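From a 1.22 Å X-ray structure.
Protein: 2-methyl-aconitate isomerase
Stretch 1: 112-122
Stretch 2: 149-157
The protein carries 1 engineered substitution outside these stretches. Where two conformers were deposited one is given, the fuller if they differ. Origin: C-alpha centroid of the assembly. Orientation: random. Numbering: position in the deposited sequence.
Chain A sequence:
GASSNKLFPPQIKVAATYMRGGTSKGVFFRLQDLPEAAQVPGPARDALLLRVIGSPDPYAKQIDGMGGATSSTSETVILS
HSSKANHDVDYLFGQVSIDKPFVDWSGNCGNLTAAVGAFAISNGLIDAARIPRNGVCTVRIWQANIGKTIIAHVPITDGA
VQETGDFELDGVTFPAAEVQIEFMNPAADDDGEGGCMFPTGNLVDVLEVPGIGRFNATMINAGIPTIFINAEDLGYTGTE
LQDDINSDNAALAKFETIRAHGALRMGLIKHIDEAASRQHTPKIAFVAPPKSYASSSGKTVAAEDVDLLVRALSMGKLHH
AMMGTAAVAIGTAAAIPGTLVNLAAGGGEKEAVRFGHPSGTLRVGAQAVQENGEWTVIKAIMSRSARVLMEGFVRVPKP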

# COMPACT_ATOMS: atom_id res chain seq x y z
N LEU A 112 11.24 -10.62 -6.53
CA LEU A 112 10.27 -11.69 -6.43
C LEU A 112 10.84 -13.06 -6.81
O LEU A 112 10.16 -14.07 -6.62
N THR A 113 12.07 -13.11 -7.30
CA THR A 113 12.65 -14.38 -7.72
C THR A 113 12.69 -15.44 -6.60
O THR A 113 12.40 -16.61 -6.83
N ALA A 114 13.04 -15.04 -5.38
CA ALA A 114 13.02 -15.99 -4.26
C ALA A 114 11.61 -16.54 -4.02
O ALA A 114 11.43 -17.72 -3.71
N ALA A 115 10.61 -15.67 -4.14
CA ALA A 115 9.22 -16.09 -3.99
C ALA A 115 8.78 -17.00 -5.13
O ALA A 115 7.98 -17.91 -4.91
N VAL A 116 9.30 -16.77 -6.34
CA VAL A 116 9.03 -17.67 -7.45
C VAL A 116 9.49 -19.09 -7.14
O VAL A 116 8.76 -20.05 -7.36
N GLY A 117 10.70 -19.21 -6.60
CA GLY A 117 11.22 -20.52 -6.26
C GLY A 117 10.35 -21.22 -5.23
O GLY A 117 10.00 -22.39 -5.39
N ALA A 118 10.01 -20.49 -4.17
CA ALA A 118 9.15 -21.04 -3.12
C ALA A 118 7.77 -21.42 -3.65
O ALA A 118 7.25 -22.50 -3.32
N PHE A 119 7.17 -20.54 -4.45
CA PHE A 119 5.83 -20.80 -4.97
C PHE A 119 5.84 -22.06 -5.83
O PHE A 119 4.93 -22.90 -5.73
N ALA A 120 6.85 -22.20 -6.67
CA ALA A 120 6.92 -23.34 -7.56
C ALA A 120 6.98 -24.65 -6.78
O ALA A 120 6.28 -25.60 -7.11
N ILE A 121 7.82 -24.69 -5.75
CA ILE A 121 7.93 -25.87 -4.90
C ILE A 121 6.59 -26.17 -4.22
O ILE A 121 6.12 -27.31 -4.22
N SER A 122 5.98 -25.14 -3.65
CA SER A 122 4.76 -25.31 -2.88
C SER A 122 3.54 -25.65 -3.71
O SER A 122 2.53 -26.10 -3.16
N THR A 149 18.12 -17.62 -17.58
CA THR A 149 18.06 -18.57 -16.48
C THR A 149 18.36 -17.88 -15.16
O THR A 149 19.32 -17.11 -15.05
N ILE A 150 17.53 -18.16 -14.15
CA ILE A 150 17.80 -17.69 -12.80
C ILE A 150 17.65 -18.88 -11.86
O ILE A 150 16.74 -19.69 -12.04
N ILE A 151 18.55 -19.02 -10.90
CA ILE A 151 18.51 -20.13 -9.96
C ILE A 151 18.10 -19.62 -8.58
O ILE A 151 18.59 -18.58 -8.13
N ALA A 152 17.19 -20.33 -7.91
CA ALA A 152 16.86 -20.02 -6.53
C ALA A 152 17.13 -21.23 -5.66
O ALA A 152 16.59 -22.31 -5.91
N HIS A 153 17.97 -21.07 -4.64
CA HIS A 153 18.28 -22.15 -3.72
C HIS A 153 17.35 -22.04 -2.53
O HIS A 153 17.59 -21.26 -1.61
N VAL A 154 16.27 -22.80 -2.56
CA VAL A 154 15.22 -22.67 -1.56
C VAL A 154 15.37 -23.73 -0.48
O VAL A 154 15.41 -24.92 -0.80
N PRO A 155 15.43 -23.32 0.78
CA PRO A 155 15.56 -24.31 1.86
C PRO A 155 14.27 -25.09 2.07
O PRO A 155 13.17 -24.54 1.96
N ILE A 156 14.43 -26.37 2.39
CA ILE A 156 13.32 -27.30 2.57
C ILE A 156 13.39 -27.95 3.96
O ILE A 156 14.46 -28.38 4.39
N THR A 157 12.25 -28.00 4.64
CA THR A 157 12.13 -28.72 5.91
C THR A 157 10.86 -29.56 5.87
O THR A 157 9.79 -29.04 5.56

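The helix of the first stretch lies across the strand of the second at 65°, and their axes approach to 7.9 Å. No hydrogen bond joins the two; the contact is one of apolar packing, centred on Val154, Thr113 and Ile121. On the strand the alternation of side chains sends Ile150, Ala152 and Val154 toward the helix, while Ile151, His153 and Pro155 point away.

Val154, in the t rotamer, sets its CG2 4.0 Å from Ala118 N and 3.9 Å from Gly117 C, so its methyl rests on the helix backbone itself. Such closeness depends on glycine: a CB on Gly117 would lie 2.9 Å from both Val154 CG2 and Ala152 CB. The small Ala152 completes this site, its CB 4.3 Å from Gly117 CA.

One turn before the glycine, Thr113 (chi1 m) points toward the strand and places its CG2 3.5 Å from CG2 of Ile150 (m, t). Threonine suits a buried position here, because its methyl serves the apolar contact while OG1 is hydrogen-bonded elsewhere in the structure. One turn after Gly117, Ile121 (m, t) reaches out with CD1, which lies 3.6 Å from Val154 CB. Ile156 (m, m) starts sideways, but the end of its side chain comes nearer the helix, with CD1 4.0 Å from Ile121 CD1.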

# COMPACT_ATOMS: atom_id res chain seq x y z
CB LEU A 112 9.02 -11.38 -7.24
CG LEU A 112 8.14 -10.24 -6.69
CD1 LEU A 112 6.86 -10.15 -7.51
CD2 LEU A 112 7.83 -10.42 -5.20
CB THR A 113 14.04 -14.16 -8.36
OG1 THR A 113 13.87 -13.53 -9.63
CG2 THR A 113 14.75 -15.48 -8.56
CB ALA A 114 13.55 -15.33 -3.00
CB ALA A 115 8.31 -14.88 -3.85
CB VAL A 116 9.71 -17.15 -8.74
CG1 VAL A 116 9.74 -18.23 -9.81
CG2 VAL A 116 9.01 -15.89 -9.24
CB ALA A 118 9.03 -20.05 -1.99
CB PHE A 119 5.32 -19.60 -5.78
CG PHE A 119 3.92 -19.79 -6.33
CD1 PHE A 119 3.70 -20.54 -7.48
CD2 PHE A 119 2.83 -19.23 -5.70
CE1 PHE A 119 2.42 -20.72 -7.99
CE2 PHE A 119 1.55 -19.39 -6.21
CZ PHE A 119 1.35 -20.12 -7.36
CB ALA A 120 8.11 -23.21 -8.48
CB ILE A 121 9.01 -25.68 -3.84
CG1 ILE A 121 10.39 -25.63 -4.51
CG2 ILE A 121 8.94 -26.79 -2.78
CD1 ILE A 121 11.45 -25.01 -3.65
CB SER A 122 4.49 -24.05 -2.07
OG SER A 122 5.54 -23.84 -1.14
CB THR A 149 19.10 -19.68 -16.66
OG1 THR A 149 18.85 -20.38 -17.89
CG2 THR A 149 19.08 -20.66 -15.49
CB ILE A 150 16.86 -16.56 -12.38
CG1 ILE A 150 16.98 -15.39 -13.36
CG2 ILE A 150 17.16 -16.14 -10.97
CD1 ILE A 150 15.88 -14.40 -13.21
CB ILE A 151 19.89 -20.78 -9.83
CG1 ILE A 151 20.45 -21.17 -11.21
CG2 ILE A 151 19.85 -21.97 -8.90
CD1 ILE A 151 19.63 -22.20 -11.95
CB ALA A 152 15.41 -19.60 -6.41
CB HIS A 153 19.75 -22.09 -3.28
CG HIS A 153 20.72 -22.15 -4.42
ND1 HIS A 153 21.03 -23.33 -5.07
CD2 HIS A 153 21.43 -21.18 -5.03
CE1 HIS A 153 21.91 -23.08 -6.03
NE2 HIS A 153 22.16 -21.78 -6.03
CB VAL A 154 13.83 -22.78 -2.21
CG1 VAL A 154 12.73 -22.58 -1.17
CG2 VAL A 154 13.70 -21.78 -3.36
CB PRO A 155 15.90 -23.46 3.08
CG PRO A 155 15.28 -22.12 2.78
CD PRO A 155 15.43 -21.93 1.29
CB ILE A 156 13.38 -28.44 1.53
CG1 ILE A 156 13.42 -27.89 0.10
CG2 ILE A 156 12.21 -29.40 1.72
CD1 ILE A 156 12.16 -27.15 -0.34
CB THR A 157 12.06 -27.75 7.09
OG1 THR A 157 13.29 -27.02 7.20
CG2 THR A 157 11.79 -28.50 8.40